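Local coordinates for DUF2520 domain-containing protein (Thermotoga maritima, PDB 2I76) that is of unknown function but binds NADPH and probably acts as an NADP-dependent dehydrogenase, at residues Cys88-Ile96 with Ser154-Leu162; Lys99-Phe109 with Ile124-Leu135. All coordinates share one frame; numbering follows the deposited sequence.

Interaction 1: Cys88-Ile96 with Ser154-Leu162. With NDP (NADPH dihydro-nicotinamide-adenine-dinucleotide phosphate), chain C.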
loop_
_atom_site.group_PDB
_atom_site.type_symbol
_atom_site.label_atom_id
_atom_site.label_comp_id
_atom_site.label_asym_id
_atom_site.label_seq_id
_atom_site.Cartn_x
_atom_site.Cartn_y
_atom_site.Cartn_z
ATOM N N CYS A 88 -20.621 -10.341 -9.852
ATOM C CA CYS A 88 -19.225 -10.084 -9.535
ATOM C C CYS A 88 -19.038 -9.353 -8.218
ATOM O O CYS A 88 -17.986 -8.770 -7.968
ATOM C CB CYS A 88 -18.609 -9.275 -10.675
ATOM S SG CYS A 88 -19.284 -9.727 -12.308
ATOM N N SER A 89 -20.054 -9.389 -7.368
ATOM C CA SER A 89 -19.973 -8.713 -6.086
ATOM C C SER A 89 -18.821 -9.228 -5.236
ATOM O O SER A 89 -18.635 -10.452 -5.093
ATOM C CB SER A 89 -21.273 -8.894 -5.309
ATOM O OG SER A 89 -21.099 -8.510 -3.960
ATOM N N GLY A 90 -18.059 -8.283 -4.674
ATOM C CA GLY A 90 -16.945 -8.628 -3.803
ATOM C C GLY A 90 -17.437 -8.931 -2.395
ATOM O O GLY A 90 -16.781 -9.603 -1.599
ATOM N N PHE A 91 -18.623 -8.436 -2.081
ATOM C CA PHE A 91 -19.180 -8.669 -0.769
ATOM C C PHE A 91 -20.222 -9.764 -0.816
ATOM O O PHE A 91 -20.099 -10.780 -0.133
ATOM C CB PHE A 91 -19.815 -7.394 -0.235
ATOM C CG PHE A 91 -20.401 -7.546 1.132
ATOM C CD1 PHE A 91 -19.578 -7.807 2.228
ATOM C CD2 PHE A 91 -21.781 -7.448 1.325
ATOM C CE1 PHE A 91 -20.115 -7.959 3.496
ATOM C CE2 PHE A 91 -22.331 -7.596 2.588
ATOM C CZ PHE A 91 -21.497 -7.857 3.678
ATOM N N LEU A 92 -21.247 -9.540 -1.636
ATOM C CA LEU A 92 -22.359 -10.474 -1.793
ATOM C C LEU A 92 -21.923 -11.818 -2.358
ATOM O O LEU A 92 -20.920 -11.917 -3.076
ATOM C CB LEU A 92 -23.452 -9.859 -2.682
ATOM C CG LEU A 92 -24.171 -8.614 -2.142
ATOM C CD1 LEU A 92 -24.915 -7.875 -3.251
ATOM C CD2 LEU A 92 -25.109 -9.030 -1.032
ATOM N N SER A 93 -22.697 -12.850 -2.028
ATOM C CA SER A 93 -22.422 -14.213 -2.458
ATOM C C SER A 93 -23.366 -14.682 -3.557
ATOM O O SER A 93 -24.475 -14.163 -3.709
ATOM C CB SER A 93 -22.554 -15.151 -1.260
ATOM O OG SER A 93 -22.196 -16.470 -1.606
ATOM N N SER A 94 -22.912 -15.666 -4.325
ATOM C CA SER A 94 -23.727 -16.250 -5.384
ATOM C C SER A 94 -25.070 -16.654 -4.771
ATOM O O SER A 94 -26.135 -16.379 -5.330
ATOM C CB SER A 94 -23.054 -17.502 -5.928
ATOM O OG SER A 94 -22.940 -18.486 -4.904
ATOM N N GLU A 95 -24.993 -17.323 -3.617
ATOM C CA GLU A 95 -26.160 -17.787 -2.880
ATOM C C GLU A 95 -27.288 -16.777 -2.775
ATOM O O GLU A 95 -28.420 -17.144 -2.475
ATOM C CB GLU A 95 -25.760 -18.202 -1.467
ATOM C CG GLU A 95 -25.332 -19.648 -1.339
ATOM C CD GLU A 95 -24.975 -20.010 0.089
ATOM O OE1 GLU A 95 -25.754 -19.646 0.997
ATOM O OE2 GLU A 95 -23.927 -20.660 0.302
ATOM N N ILE A 96 -26.996 -15.506 -3.004
ATOM C CA ILE A 96 -28.047 -14.510 -2.910
ATOM C C ILE A 96 -29.096 -14.779 -3.994
ATOM O O ILE A 96 -30.206 -14.253 -3.939
ATOM C CB ILE A 96 -27.475 -13.076 -3.056
ATOM C CG1 ILE A 96 -28.567 -12.048 -2.747
ATOM C CG2 ILE A 96 -26.918 -12.867 -4.454
ATOM C CD1 ILE A 96 -28.106 -10.594 -2.827
ATOM N N SER A 154 -19.034 -19.820 0.085
ATOM C CA SER A 154 -20.010 -18.725 0.108
ATOM C C SER A 154 -20.154 -18.119 1.511
ATOM O O SER A 154 -20.514 -16.944 1.668
ATOM C CB SER A 154 -21.384 -19.219 -0.361
ATOM O OG SER A 154 -21.409 -19.459 -1.755
ATOM N N GLU A 155 -19.874 -18.927 2.528
ATOM C CA GLU A 155 -19.987 -18.466 3.902
ATOM C C GLU A 155 -18.700 -17.811 4.422
ATOM O O GLU A 155 -18.452 -17.746 5.631
ATOM C CB GLU A 155 -20.429 -19.643 4.785
ATOM C CG GLU A 155 -19.836 -20.973 4.357
ATOM C CD GLU A 155 -18.537 -21.286 5.072
ATOM O OE1 GLU A 155 -17.668 -21.961 4.469
ATOM O OE2 GLU A 155 -18.398 -20.867 6.245
ATOM N N LYS A 156 -17.894 -17.310 3.492
ATOM C CA LYS A 156 -16.644 -16.653 3.839
ATOM C C LYS A 156 -16.335 -15.476 2.915
ATOM O O LYS A 156 -15.225 -14.951 2.910
ATOM C CB LYS A 156 -15.494 -17.661 3.786
ATOM C CG LYS A 156 -15.536 -18.730 4.857
ATOM C CD LYS A 156 -15.572 -18.122 6.237
ATOM C CE LYS A 156 -15.221 -19.164 7.267
ATOM N NZ LYS A 156 -13.925 -19.852 6.912
ATOM N N LYS A 157 -17.321 -15.053 2.141
ATOM C CA LYS A 157 -17.129 -13.955 1.210
ATOM C C LYS A 157 -17.015 -12.612 1.928
ATOM O O LYS A 157 -16.375 -11.684 1.417
ATOM C CB LYS A 157 -18.275 -13.940 0.199
ATOM C CG LYS A 157 -17.966 -13.169 -1.061
ATOM C CD LYS A 157 -18.741 -13.717 -2.236
ATOM C CE LYS A 157 -18.371 -12.992 -3.521
ATOM N NZ LYS A 157 -16.904 -12.973 -3.720
ATOM N N LYS A 158 -17.639 -12.514 3.107
ATOM C CA LYS A 158 -17.585 -11.293 3.927
ATOM C C LYS A 158 -16.176 -11.100 4.475
ATOM O O LYS A 158 -15.705 -9.974 4.610
ATOM C CB LYS A 158 -18.572 -11.364 5.094
ATOM C CG LYS A 158 -20.011 -11.083 4.703
ATOM C CD LYS A 158 -20.958 -11.077 5.903
ATOM C CE LYS A 158 -21.023 -12.444 6.583
ATOM N NZ LYS A 158 -22.122 -12.540 7.596
ATOM N N ALA A 159 -15.515 -12.204 4.808
ATOM C CA ALA A 159 -14.145 -12.142 5.299
ATOM C C ALA A 159 -13.299 -11.626 4.145
ATOM O O ALA A 159 -12.572 -10.637 4.275
ATOM C CB ALA A 159 -13.669 -13.519 5.706
ATOM N N TYR A 160 -13.418 -12.313 3.014
ATOM C CA TYR A 160 -12.709 -11.984 1.784
ATOM C C TYR A 160 -12.816 -10.496 1.450
ATOM O O TYR A 160 -11.806 -9.817 1.251
ATOM C CB TYR A 160 -13.308 -12.824 0.673
ATOM C CG TYR A 160 -12.992 -12.419 -0.741
ATOM C CD1 TYR A 160 -11.912 -12.984 -1.429
ATOM C CD2 TYR A 160 -13.863 -11.586 -1.447
ATOM C CE1 TYR A 160 -11.724 -12.748 -2.802
ATOM C CE2 TYR A 160 -13.686 -11.342 -2.805
ATOM C CZ TYR A 160 -12.622 -11.930 -3.479
ATOM O OH TYR A 160 -12.499 -11.732 -4.833
ATOM N N HIS A 161 -14.042 -9.989 1.392
ATOM C CA HIS A 161 -14.246 -8.576 1.087
ATOM C C HIS A 161 -13.550 -7.705 2.137
ATOM O O HIS A 161 -12.886 -6.720 1.799
ATOM C CB HIS A 161 -15.747 -8.245 1.026
ATOM C CG HIS A 161 -16.036 -6.805 0.720
ATOM N ND1 HIS A 161 -15.502 -6.151 -0.373
ATOM C CD2 HIS A 161 -16.799 -5.890 1.368
ATOM C CE1 HIS A 161 -15.922 -4.896 -0.384
ATOM N NE2 HIS A 161 -16.710 -4.712 0.661
ATOM N N LEU A 162 -13.700 -8.075 3.410
ATOM C CA LEU A 162 -13.073 -7.339 4.504
ATOM C C LEU A 162 -11.615 -7.100 4.103
ATOM O O LEU A 162 -11.147 -5.961 4.050
ATOM C CB LEU A 162 -13.130 -8.163 5.796
ATOM C CG LEU A 162 -13.146 -7.406 7.129
ATOM C CD1 LEU A 162 -12.870 -8.392 8.251
ATOM C CD2 LEU A 162 -12.107 -6.294 7.135
HETATM P PA NDP C . -22.086 0.326 -12.580
HETATM O O1A NDP C . -21.107 0.776 -13.544
HETATM O O2A NDP C . -22.811 1.264 -11.644
HETATM O O5B NDP C . -23.174 -0.544 -13.390
HETATM C C5B NDP C . -23.954 0.142 -14.348
HETATM C C4B NDP C . -24.878 -0.908 -14.910
HETATM O O4B NDP C . -25.752 -1.323 -13.795
HETATM C C3B NDP C . -25.759 -0.387 -15.967
HETATM O O3B NDP C . -25.945 -1.390 -16.957
HETATM C C2B NDP C . -27.012 -0.019 -15.311
HETATM O O2B NDP C . -28.217 0.199 -16.057
HETATM C C1B NDP C . -27.090 -1.029 -14.218
HETATM N N9A NDP C . -27.934 -0.461 -13.113
HETATM C C8A NDP C . -27.625 0.596 -12.211
HETATM N N7A NDP C . -28.625 0.822 -11.382
HETATM C C5A NDP C . -29.617 -0.053 -11.708
HETATM C C6A NDP C . -30.938 -0.322 -11.198
HETATM N N6A NDP C . -31.426 0.404 -10.177
HETATM N N1A NDP C . -31.708 -1.318 -11.775
HETATM C C2A NDP C . -31.209 -2.062 -12.822
HETATM N N3A NDP C . -29.974 -1.888 -13.370
HETATM C C4A NDP C . -29.216 -0.865 -12.760
HETATM O O3 NDP C . -21.508 -0.848 -11.742
HETATM P PN NDP C . -20.467 -1.461 -10.619
HETATM O O1N NDP C . -20.963 -0.552 -9.581
HETATM O O2N NDP C . -19.184 -1.200 -11.354
HETATM O O5D NDP C . -20.478 -2.990 -10.206
HETATM C C5D NDP C . -21.429 -3.946 -10.753
HETATM C C4D NDP C . -21.084 -5.320 -10.105
HETATM O O4D NDP C . -19.703 -5.609 -10.353
HETATM C C3D NDP C . -21.256 -5.354 -8.584
HETATM O O3D NDP C . -21.845 -6.608 -8.228
HETATM C C2D NDP C . -19.858 -5.126 -8.030
HETATM O O2D NDP C . -19.743 -5.617 -6.704
HETATM C C1D NDP C . -18.993 -5.851 -9.126
HETATM N N1N NDP C . -17.573 -5.327 -9.247
HETATM C C2N NDP C . -17.336 -3.947 -9.624
HETATM C C3N NDP C . -15.922 -3.529 -9.714
HETATM C C7N NDP C . -15.575 -2.147 -10.089
HETATM O O7N NDP C . -14.386 -1.725 -10.154
HETATM N N7N NDP C . -16.555 -1.245 -10.382
HETATM C C4N NDP C . -14.906 -4.485 -9.427
HETATM C C5N NDP C . -15.160 -5.795 -9.068
HETATM C C6N NDP C . -16.490 -6.221 -8.975
HETATM P P2B NDP C . -28.385 0.080 -17.586
HETATM O O1X NDP C . -29.796 0.445 -17.747
HETATM O O2X NDP C . -28.121 -1.317 -18.010
HETATM O O3X NDP C . -27.459 1.052 -18.308
#
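Gly90 and Phe91 rest on the first turns of helix 157-168, against Lys158, Tyr160 and His161. The loop that carries them starts at the cofactor: Cys88 O approaches C6N of the NADPH nicotinamide at 3.1 Å. Ser89 CA lies against the ribose oxygen O2D. The Lys157 chain runs past Ser89 O, but its position is uncertain, and NZ is badly angled for a hydrogen bond with that oxygen. Gly90, with no side chain, brings its backbone close to the helix. Gly90 O lies 3.1 Å from His161 CB. Gly90 O also sits at the edge of the Tyr160 ring, near its plane, 3.5 Å from Tyr160 CD2. Phe91 CB stands over one face of the His161 imidazole in a CH-pi contact, 4.0 Å from the ring centroid. The two rings meet obliquely, with planes at 65°. Phe91 CG is anti to the backbone N (chi1 -179°), which carries the ring along the helix until Phe91 CE1 is 3.4 Å from Lys158 CG. Glu228 of the second subunit packs on Phe91, and Glu229 of that subunit on His161. Ser93 OG is 3.1 Å from Ser154 OG. The Glu129 carboxylate gathers these serines: Ser93 bonds to OE2 and Ser94 to OE1. Ser154 OG also lies at OE1, but too close in the model for the bond to be certain. Glu95 lays OE2 beside Ser154 CB. The loop edging the nicotinamide pocket is therefore held by aromatic and aliphatic packing, with a backbone carbonyl against carbon atoms, at one end, and by serines from both segments gathered round one carboxylate at the other.

Interaction 2: Lys99-Phe109 with Ile124-Leu135; sequences KSGRASIHPNF and IVFGLEGDERGL. With NDP (NADPH dihydro-nicotinamide-adenine-dinucleotide phosphate), chain C.
Pro107 fills a hollow between Phe126 and Ile124, its CB 3.7 Å from Ile124 CG2. That CG2 also lies over one face of the Phe126 ring. Ile124 CG1 reaches the other way and meets Phe109 CD2 at 3.7 Å. With an alanine here, Phe109 and Pro107 would probably lose this backing, and the Phe126 ring would be freer to turn. Ile105 has CG1 anti to its backbone N (chi1 -179°). This sets Ile105 CG1 against Leu128 CD2 at 3.4 Å, with the Phe126 ring close by on the same face. Helix 135-145 covers this apolar face, with Val138 touching Ile105 and Leu128. The segments 102-107 and 126-128 run antiparallel, their N-to-C directions 164° apart, where the parallel run of the Rossmann-like nucleotide-binding sheet ends. Gly127 pairs with His106: Gly127 N reaches His106 O at 2.7 Å, and His106 N reaches Gly127 O at 2.8 Å. On the other face His106 bonds to Tyr160 through ND1, and its CD2 lies 3.6 Å from NADPH C6N. At the far end Asp131 OD1 accepts from Arg133 N at 2.7 Å, an Asx turn. The Arg133 guanidinium lays one face over Gly101 CA and turns its edge to Ser100 OG.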
loop_
_atom_site.group_PDB
_atom_site.type_symbol
_atom_site.label_atom_id
_atom_site.label_comp_id
_atom_site.label_asym_id
_atom_site.label_seq_id
_atom_site.Cartn_x
_atom_site.Cartn_y
_atom_site.Cartn_z
ATOM N N LYS A 99 -30.912 -20.382 -6.272
ATOM C CA LYS A 99 -31.273 -21.173 -7.439
ATOM C C LYS A 99 -30.253 -22.317 -7.573
ATOM O O LYS A 99 -29.178 -22.275 -6.976
ATOM C CB LYS A 99 -31.258 -20.308 -8.699
ATOM C CG LYS A 99 -31.747 -21.043 -9.945
ATOM C CD LYS A 99 -30.934 -20.681 -11.184
ATOM C CE LYS A 99 -31.520 -21.343 -12.425
ATOM N NZ LYS A 99 -32.888 -20.835 -12.753
ATOM N N SER A 100 -30.576 -23.328 -8.368
ATOM C CA SER A 100 -29.686 -24.467 -8.515
ATOM C C SER A 100 -28.382 -24.254 -9.271
ATOM O O SER A 100 -27.414 -24.961 -9.014
ATOM C CB SER A 100 -30.428 -25.639 -9.152
ATOM O OG SER A 100 -29.558 -26.753 -9.293
ATOM N N GLY A 101 -28.335 -23.314 -10.208
ATOM C CA GLY A 101 -27.090 -23.108 -10.934
ATOM C C GLY A 101 -26.563 -21.705 -10.740
ATOM O O GLY A 101 -26.872 -20.820 -11.535
ATOM N N ARG A 102 -25.761 -21.492 -9.699
ATOM C CA ARG A 102 -25.239 -20.155 -9.421
ATOM C C ARG A 102 -23.723 -20.061 -9.294
ATOM O O ARG A 102 -23.019 -21.067 -9.306
ATOM C CB ARG A 102 -25.899 -19.601 -8.154
ATOM C CG ARG A 102 -25.918 -20.579 -7.004
ATOM C CD ARG A 102 -26.735 -20.047 -5.841
ATOM N NE ARG A 102 -26.996 -21.082 -4.847
ATOM C CZ ARG A 102 -26.052 -21.733 -4.174
ATOM N NH1 ARG A 102 -24.764 -21.457 -4.379
ATOM N NH2 ARG A 102 -26.406 -22.674 -3.300
ATOM N N ALA A 103 -23.229 -18.831 -9.190
ATOM C CA ALA A 103 -21.800 -18.584 -9.058
ATOM C C ALA A 103 -21.501 -17.109 -8.793
ATOM O O ALA A 103 -22.391 -16.262 -8.841
ATOM C CB ALA A 103 -21.059 -19.055 -10.313
ATOM N N SER A 104 -20.232 -16.821 -8.523
ATOM C CA SER A 104 -19.785 -15.470 -8.225
ATOM C C SER A 104 -18.328 -15.276 -8.660
ATOM O O SER A 104 -17.445 -15.988 -8.179
ATOM C CB SER A 104 -19.930 -15.229 -6.710
ATOM O OG SER A 104 -19.455 -13.953 -6.318
ATOM N N ILE A 105 -18.079 -14.346 -9.583
ATOM C CA ILE A 105 -16.701 -14.074 -10.026
ATOM C C ILE A 105 -16.303 -12.625 -9.740
ATOM O O ILE A 105 -16.905 -11.674 -10.264
ATOM C CB ILE A 105 -16.450 -14.397 -11.537
ATOM C CG1 ILE A 105 -14.979 -14.098 -11.863
ATOM C CG2 ILE A 105 -17.400 -13.615 -12.432
ATOM C CD1 ILE A 105 -14.396 -14.871 -13.033
ATOM N N HIS A 106 -15.274 -12.477 -8.908
ATOM C CA HIS A 106 -14.824 -11.161 -8.488
ATOM C C HIS A 106 -13.386 -10.774 -8.802
ATOM O O HIS A 106 -12.443 -11.291 -8.187
ATOM C CB HIS A 106 -15.068 -10.988 -6.983
ATOM C CG HIS A 106 -14.658 -9.645 -6.466
ATOM N ND1 HIS A 106 -13.400 -9.394 -5.958
ATOM C CD2 HIS A 106 -15.309 -8.457 -6.468
ATOM C CE1 HIS A 106 -13.293 -8.109 -5.672
ATOM N NE2 HIS A 106 -14.436 -7.518 -5.972
ATOM N N PRO A 107 -13.206 -9.837 -9.752
ATOM C CA PRO A 107 -11.900 -9.334 -10.184
ATOM C C PRO A 107 -11.386 -8.242 -9.239
ATOM O O PRO A 107 -12.034 -7.196 -9.080
ATOM C CB PRO A 107 -12.195 -8.794 -11.579
ATOM C CG PRO A 107 -13.547 -8.221 -11.406
ATOM C CD PRO A 107 -14.270 -9.297 -10.616
ATOM N N ASN A 108 -10.240 -8.483 -8.602
ATOM C CA ASN A 108 -9.688 -7.484 -7.691
ATOM C C ASN A 108 -8.970 -6.460 -8.543
ATOM O O ASN A 108 -7.791 -6.596 -8.845
ATOM C CB ASN A 108 -8.719 -8.119 -6.681
ATOM C CG ASN A 108 -9.414 -9.065 -5.711
ATOM O OD1 ASN A 108 -9.729 -10.204 -6.046
ATOM N ND2 ASN A 108 -9.659 -8.585 -4.504
ATOM N N PHE A 109 -9.701 -5.430 -8.933
ATOM C CA PHE A 109 -9.150 -4.385 -9.782
ATOM C C PHE A 109 -10.201 -3.279 -9.879
ATOM O O PHE A 109 -11.385 -3.498 -9.593
ATOM C CB PHE A 109 -8.853 -4.976 -11.169
ATOM C CG PHE A 109 -7.727 -4.290 -11.919
ATOM C CD1 PHE A 109 -7.969 -3.155 -12.693
ATOM C CD2 PHE A 109 -6.430 -4.820 -11.900
ATOM C CE1 PHE A 109 -6.937 -2.558 -13.440
ATOM C CE2 PHE A 109 -5.397 -4.233 -12.640
ATOM C CZ PHE A 109 -5.654 -3.104 -13.413
ATOM N N ILE A 124 -4.847 -10.092 -12.695
ATOM C CA ILE A 124 -6.061 -9.843 -11.939
ATOM C C ILE A 124 -6.431 -11.132 -11.243
ATOM O O ILE A 124 -6.970 -12.045 -11.860
ATOM C CB ILE A 124 -7.233 -9.436 -12.848
ATOM C CG1 ILE A 124 -6.955 -8.080 -13.481
ATOM C CG2 ILE A 124 -8.519 -9.357 -12.047
ATOM C CD1 ILE A 124 -8.061 -7.621 -14.414
ATOM N N VAL A 125 -6.122 -11.219 -9.958
ATOM C CA VAL A 125 -6.462 -12.408 -9.200
ATOM C C VAL A 125 -7.968 -12.384 -8.976
ATOM O O VAL A 125 -8.519 -11.388 -8.486
ATOM C CB VAL A 125 -5.749 -12.422 -7.838
ATOM C CG1 VAL A 125 -6.204 -13.623 -7.025
ATOM C CG2 VAL A 125 -4.248 -12.448 -8.040
ATOM N N PHE A 126 -8.636 -13.474 -9.343
ATOM C CA PHE A 126 -10.083 -13.562 -9.179
ATOM C C PHE A 126 -10.566 -14.287 -7.936
ATOM O O PHE A 126 -10.000 -15.293 -7.507
ATOM C CB PHE A 126 -10.736 -14.233 -10.386
ATOM C CG PHE A 126 -10.714 -13.404 -11.628
ATOM C CD1 PHE A 126 -9.755 -13.630 -12.609
ATOM C CD2 PHE A 126 -11.656 -12.406 -11.827
ATOM C CE1 PHE A 126 -9.737 -12.877 -13.775
ATOM C CE2 PHE A 126 -11.650 -11.647 -12.984
ATOM C CZ PHE A 126 -10.688 -11.882 -13.963
ATOM N N GLY A 127 -11.634 -13.754 -7.363
ATOM C CA GLY A 127 -12.233 -14.375 -6.205
ATOM C C GLY A 127 -13.491 -15.040 -6.719
ATOM O O GLY A 127 -14.497 -14.374 -6.976
ATOM N N LEU A 128 -13.431 -16.351 -6.899
ATOM C CA LEU A 128 -14.583 -17.083 -7.390
ATOM C C LEU A 128 -15.258 -17.744 -6.200
ATOM O O LEU A 128 -14.680 -17.835 -5.118
ATOM C CB LEU A 128 -14.152 -18.137 -8.416
ATOM C CG LEU A 128 -13.002 -17.734 -9.343
ATOM C CD1 LEU A 128 -12.876 -18.740 -10.465
ATOM C CD2 LEU A 128 -13.252 -16.352 -9.904
ATOM N N GLU A 129 -16.480 -18.206 -6.419
ATOM C CA GLU A 129 -17.287 -18.848 -5.390
ATOM C C GLU A 129 -18.622 -19.109 -6.086
ATOM O O GLU A 129 -19.400 -18.185 -6.338
ATOM C CB GLU A 129 -17.430 -17.890 -4.192
ATOM C CG GLU A 129 -18.456 -18.251 -3.135
ATOM C CD GLU A 129 -19.851 -17.755 -3.482
ATOM O OE1 GLU A 129 -20.711 -18.592 -3.837
ATOM O OE2 GLU A 129 -20.090 -16.529 -3.413
ATOM N N GLY A 130 -18.866 -20.365 -6.437
ATOM C CA GLY A 130 -20.100 -20.691 -7.120
ATOM C C GLY A 130 -20.762 -21.988 -6.710
ATOM O O GLY A 130 -20.363 -22.669 -5.753
ATOM N N ASP A 131 -21.799 -22.315 -7.470
ATOM C CA ASP A 131 -22.598 -23.523 -7.284
ATOM C C ASP A 131 -21.736 -24.749 -7.538
ATOM O O ASP A 131 -20.558 -24.622 -7.863
ATOM C CB ASP A 131 -23.781 -23.479 -8.261
ATOM C CG ASP A 131 -24.676 -24.672 -8.141
ATOM O OD1 ASP A 131 -24.372 -25.719 -8.747
ATOM O OD2 ASP A 131 -25.690 -24.564 -7.429
ATOM N N GLU A 132 -22.300 -25.934 -7.391
ATOM C CA GLU A 132 -21.532 -27.131 -7.651
ATOM C C GLU A 132 -21.201 -27.102 -9.142
ATOM O O GLU A 132 -20.050 -27.202 -9.544
ATOM C CB GLU A 132 -22.384 -28.384 -7.308
ATOM N N ARG A 133 -22.239 -26.947 -9.954
ATOM C CA ARG A 133 -22.104 -26.901 -11.412
ATOM C C ARG A 133 -21.954 -25.476 -11.940
ATOM O O ARG A 133 -21.710 -25.267 -13.129
ATOM C CB ARG A 133 -23.308 -27.582 -12.085
ATOM C CG ARG A 133 -24.669 -26.926 -11.813
ATOM C CD ARG A 133 -25.801 -27.892 -12.174
ATOM N NE ARG A 133 -27.125 -27.270 -12.135
ATOM C CZ ARG A 133 -27.653 -26.542 -13.121
ATOM N NH1 ARG A 133 -26.980 -26.335 -14.252
ATOM N NH2 ARG A 133 -28.858 -26.007 -12.967
ATOM N N GLY A 134 -22.120 -24.499 -11.053
ATOM C CA GLY A 134 -21.977 -23.107 -11.447
ATOM C C GLY A 134 -20.537 -22.638 -11.283
ATOM O O GLY A 134 -20.100 -21.672 -11.911
ATOM N N LEU A 135 -19.791 -23.345 -10.437
ATOM C CA LEU A 135 -18.402 -23.012 -10.166
ATOM C C LEU A 135 -17.491 -23.230 -11.359
ATOM O O LEU A 135 -16.734 -22.340 -11.733
ATOM C CB LEU A 135 -17.868 -23.820 -8.990
ATOM C CG LEU A 135 -16.399 -23.508 -8.720
ATOM C CD1 LEU A 135 -16.297 -22.106 -8.133
ATOM C CD2 LEU A 135 -15.813 -24.535 -7.780
HETATM P PA NDP C . -22.086 0.326 -12.580
HETATM O O1A NDP C . -21.107 0.776 -13.544
HETATM O O2A NDP C . -22.811 1.264 -11.644
HETATM O O5B NDP C . -23.174 -0.544 -13.390
HETATM C C5B NDP C . -23.954 0.142 -14.348
HETATM C C4B NDP C . -24.878 -0.908 -14.910
HETATM O O4B NDP C . -25.752 -1.323 -13.795
HETATM C C3B NDP C . -25.759 -0.387 -15.967
HETATM O O3B NDP C . -25.945 -1.390 -16.957
HETATM C C2B NDP C . -27.012 -0.019 -15.311
HETATM O O2B NDP C . -28.217 0.199 -16.057
HETATM C C1B NDP C . -27.090 -1.029 -14.218
HETATM N N9A NDP C . -27.934 -0.461 -13.113
HETATM C C8A NDP C . -27.625 0.596 -12.211
HETATM N N7A NDP C . -28.625 0.822 -11.382
HETATM C C5A NDP C . -29.617 -0.053 -11.708
HETATM C C6A NDP C . -30.938 -0.322 -11.198
HETATM N N6A NDP C . -31.426 0.404 -10.177
HETATM N N1A NDP C . -31.708 -1.318 -11.775
HETATM C C2A NDP C . -31.209 -2.062 -12.822
HETATM N N3A NDP C . -29.974 -1.888 -13.370
HETATM C C4A NDP C . -29.216 -0.865 -12.760
HETATM O O3 NDP C . -21.508 -0.848 -11.742
HETATM P PN NDP C . -20.467 -1.461 -10.619
HETATM O O1N NDP C . -20.963 -0.552 -9.581
HETATM O O2N NDP C . -19.184 -1.200 -11.354
HETATM O O5D NDP C . -20.478 -2.990 -10.206
HETATM C C5D NDP C . -21.429 -3.946 -10.753
HETATM C C4D NDP C . -21.084 -5.320 -10.105
HETATM O O4D NDP C . -19.703 -5.609 -10.353
HETATM C C3D NDP C . -21.256 -5.354 -8.584
HETATM O O3D NDP C . -21.845 -6.608 -8.228
HETATM C C2D NDP C . -19.858 -5.126 -8.030
HETATM O O2D NDP C . -19.743 -5.617 -6.704
HETATM C C1D NDP C . -18.993 -5.851 -9.126
HETATM N N1N NDP C . -17.573 -5.327 -9.247
HETATM C C2N NDP C . -17.336 -3.947 -9.624
HETATM C C3N NDP C . -15.922 -3.529 -9.714
HETATM C C7N NDP C . -15.575 -2.147 -10.089
HETATM O O7N NDP C . -14.386 -1.725 -10.154
HETATM N N7N NDP C . -16.555 -1.245 -10.382
HETATM C C4N NDP C . -14.906 -4.485 -9.427
HETATM C C5N NDP C . -15.160 -5.795 -9.068
HETATM C C6N NDP C . -16.490 -6.221 -8.975
HETATM P P2B NDP C . -28.385 0.080 -17.586
HETATM O O1X NDP C . -29.796 0.445 -17.747
HETATM O O2X NDP C . -28.121 -1.317 -18.010
HETATM O O3X NDP C . -27.459 1.052 -18.308
#

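Overall arrangement
Both interactions touch the nicotinamide end of the same NADPH. Interaction 2 is nested along the chain inside the loop closed by interaction 1, and their centres are about 10 Å apart. Both are partly buried. Interaction 2 joins two adjacent strands inside the sheet, by backbone bonds and an apolar face. It has more buried residues, with polar, exposed turns at one end. Interaction 1 sets a loop against the first turns of helix 157-168 and meets the second subunit more widely. It relies on side-chain fit and hydroxyls. Two polar links join them: Glu129 takes the serines of interaction 1, and His106 bonds to Tyr160.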